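PDB 4AWD: beta-porphyranase from Bacteroides plebeius, which hydrolyses the beta-1,4 linkages between beta-D-galactopyranose and alpha-L-galactopyranose-6-sulfate in porphyran, a sulfated polysaccharide of red seaweed, releasing mostly disaccharides. Local coordinates for residues A[294-298]-A[299-303]. Sequence-based numbering, arbitrary orientation.
Sequences QVPTA and EDLKD
Thr297 and Asp300 clasp each other through two side-chain-to-backbone hydrogen bonds, the reciprocal pattern seen in capping boxes. The amide N of Asp300 donates to OG1 of Thr297 at 3.0 Å, nearly straight at 162°. In return, the amide N of Thr297 donates to OD2 of Asp300, again at 3.0 Å; it meets this oxygen on the anti side, 34° out of the carboxylate plane. Threonine suits the start of the turn because its short hydroxyl can reach forward to the amide three residues on: chi1 of 64° tucks OG1 over the backbone, toward the amide of Asp300. Aspartate is long enough to answer it, its carboxylate reaching back to the amide of Thr297. Its CG stands beside its own backbone N, which swings the carboxylate back to the start of the turn.

The bonds close a short turn, with a type I beta turn from Glu299 to Lys302. The amide N of Leu301 makes two weak bonds, to O of Thr297 at 3.2 Å and to O of Ala298 at 3.0 Å.

Just outside the reciprocal pair, CB of Pro296 packs against the branch point of Leu301, 3.5 Å from its CG. This apolar pair, one residue beyond each end of the box-like pattern, resembles a hydrophobic staple. Proline's fixed ring suits the extended approach to the turn, while leucine supplies a branched apolar end for the buried side.

Asp300 has a second task, since its OD1 forms a salt bridge with Arg187, which also binds O of Gln294. The turn sits in the loop joining strands 281-285 and 308-321, where Pro296 and Leu301 both rest on Leu119 of strand 117-126, and Leu301 also touches Asn100 of strand 95-107.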
ATOM      1  N   GLN A 294      14.653  -9.300 -12.266  1.00 14.12           N
ATOM      2  CA  GLN A 294      15.964  -9.235 -11.604  1.00 14.40           C
ATOM      3  C   GLN A 294      15.790  -8.928 -10.119  1.00 14.38           C
ATOM      4  O   GLN A 294      16.163  -7.850  -9.620  1.00 13.82           O
ATOM      5  CB  GLN A 294      16.918  -8.253 -12.289  1.00 14.39           C
ATOM      6  CG  GLN A 294      17.154  -8.617 -13.751  1.00 16.87           C
ATOM      7  CD  GLN A 294      18.151  -7.719 -14.429  1.00 20.42           C
ATOM      8  OE1 GLN A 294      19.210  -7.408 -13.865  1.00 22.73           O
ATOM      9  NE2 GLN A 294      17.835  -7.302 -15.665  1.00 20.73           N
ATOM     10  N   VAL A 295      15.184  -9.900  -9.442  1.00 14.30           N
ATOM     11  CA  VAL A 295      14.898  -9.852  -8.023  1.00 14.64           C
ATOM     12  C   VAL A 295      16.215  -9.877  -7.259  1.00 15.04           C
ATOM     13  O   VAL A 295      17.243 -10.286  -7.816  1.00 15.41           O
ATOM     14  CB  VAL A 295      13.994 -11.036  -7.587  1.00 14.84           C
ATOM     15  CG1 VAL A 295      12.651 -10.966  -8.306  1.00 14.62           C
ATOM     16  CG2 VAL A 295      14.680 -12.379  -7.850  1.00 13.11           C
ATOM     17  N   PRO A 296      16.199  -9.406  -5.995  1.00 15.11           N
ATOM     18  CA  PRO A 296      17.419  -9.345  -5.169  1.00 14.93           C
ATOM     19  C   PRO A 296      18.141 -10.687  -5.061  1.00 14.97           C
ATOM     20  O   PRO A 296      17.497 -11.718  -4.845  1.00 15.21           O
ATOM     21  CB  PRO A 296      16.895  -8.906  -3.801  1.00 14.69           C
ATOM     22  CG  PRO A 296      15.633  -8.123  -4.109  1.00 15.07           C
ATOM     23  CD  PRO A 296      15.027  -8.819  -5.310  1.00 14.82           C
ATOM     24  N   THR A 297      19.458 -10.679  -5.273  1.00 15.05           N
ATOM     25  CA  THR A 297      20.288 -11.860  -5.034  1.00 15.22           C
ATOM     26  C   THR A 297      20.704 -11.800  -3.582  1.00 15.69           C
ATOM     27  O   THR A 297      20.408 -10.819  -2.905  1.00 16.29           O
ATOM     28  CB  THR A 297      21.596 -11.849  -5.862  1.00 15.25           C
ATOM     29  OG1 THR A 297      22.409 -10.740  -5.442  1.00 15.10           O
ATOM     30  CG2 THR A 297      21.327 -11.781  -7.367  1.00 13.79           C
ATOM     31  N   ALA A 298      21.427 -12.818  -3.116  1.00 16.22           N
ATOM     32  CA  ALA A 298      22.051 -12.786  -1.792  1.00 16.51           C
ATOM     33  C   ALA A 298      22.918 -11.549  -1.607  1.00 17.06           C
ATOM     34  O   ALA A 298      22.804 -10.836  -0.593  1.00 16.80           O
ATOM     35  CB  ALA A 298      22.863 -14.047  -1.541  1.00 16.86           C
ATOM     36  N   GLU A 299      23.762 -11.280  -2.598  1.00 17.35           N
ATOM     37  CA  GLU A 299      24.668 -10.139  -2.519  1.00 17.76           C
ATOM     38  C   GLU A 299      23.927  -8.817  -2.505  1.00 18.04           C
ATOM     39  O   GLU A 299      24.355  -7.884  -1.816  1.00 18.33           O
ATOM     40  CB  GLU A 299      25.680 -10.155  -3.665  1.00 17.60           C
ATOM     41  CG  GLU A 299      26.540  -8.898  -3.758  1.00 18.74           C
ATOM     42  CD  GLU A 299      27.475  -8.711  -2.559  1.00 21.47           C
ATOM     43  OE1 GLU A 299      27.827  -9.709  -1.879  1.00 20.88           O
ATOM     44  OE2 GLU A 299      27.864  -7.549  -2.311  1.00 22.92           O
ATOM     45  N   ASP A 300      22.841  -8.729  -3.282  1.00 18.51           N
ATOM     46  CA  ASP A 300      22.006  -7.527  -3.321  1.00 19.02           C
ATOM     47  C   ASP A 300      21.529  -7.210  -1.912  1.00 19.45           C
ATOM     48  O   ASP A 300      21.393  -6.052  -1.553  1.00 19.92           O
ATOM     49  CB  ASP A 300      20.778  -7.707  -4.228  1.00 18.54           C
ATOM     50  CG  ASP A 300      21.094  -7.567  -5.707  1.00 20.09           C
ATOM     51  OD1 ASP A 300      22.083  -6.898  -6.089  1.00 20.00           O
ATOM     52  OD2 ASP A 300      20.323  -8.126  -6.513  1.00 22.10           O
ATOM     53  N   LEU A 301      21.284  -8.251  -1.120  1.00 20.06           N
ATOM     54  CA  LEU A 301      20.667  -8.103   0.190  1.00 20.83           C
ATOM     55  C   LEU A 301      21.623  -8.202   1.367  1.00 22.04           C
ATOM     56  O   LEU A 301      21.190  -8.275   2.521  1.00 22.40           O
ATOM     57  CB  LEU A 301      19.561  -9.140   0.363  1.00 20.24           C
ATOM     58  CG  LEU A 301      18.376  -9.039  -0.581  1.00 19.16           C
ATOM     59  CD1 LEU A 301      17.506 -10.236  -0.322  1.00 17.36           C
ATOM     60  CD2 LEU A 301      17.600  -7.736  -0.375  1.00 16.25           C
ATOM     61  N   LYS A 302      22.916  -8.194   1.086  1.00 23.08           N
ATOM     62  CA  LYS A 302      23.904  -8.389   2.129  1.00 24.65           C
ATOM     63  C   LYS A 302      23.970  -7.175   3.060  1.00 24.93           C
ATOM     64  O   LYS A 302      24.124  -7.324   4.277  1.00 24.88           O
ATOM     65  CB  LYS A 302      25.246  -8.745   1.490  1.00 25.15           C
ATOM     66  CG  LYS A 302      26.442  -8.757   2.390  1.00 27.49           C
ATOM     67  CD  LYS A 302      27.438  -7.709   1.907  1.00 31.61           C
ATOM     68  CE  LYS A 302      28.874  -8.177   2.135  1.00 33.74           C
ATOM     69  NZ  LYS A 302      29.830  -7.034   2.051  1.00 35.57           N
ATOM     70  N   ASP A 303      23.814  -5.987   2.483  1.00 25.28           N
ATOM     71  CA  ASP A 303      23.747  -4.751   3.249  1.00 26.08           C
ATOM     72  C   ASP A 303      22.352  -4.604   3.851  1.00 26.22           C
ATOM     73  O   ASP A 303      21.389  -4.276   3.150  1.00 26.19           O
ATOM     74  CB  ASP A 303      24.082  -3.548   2.355  1.00 26.19           C
ATOM     75  CG  ASP A 303      24.299  -2.272   3.147  1.00 27.60           C
ATOM     76  OD1 ASP A 303      23.393  -1.863   3.915  1.00 28.64           O
ATOM     77  OD2 ASP A 303      25.380  -1.667   2.993  1.00 29.61           O
TER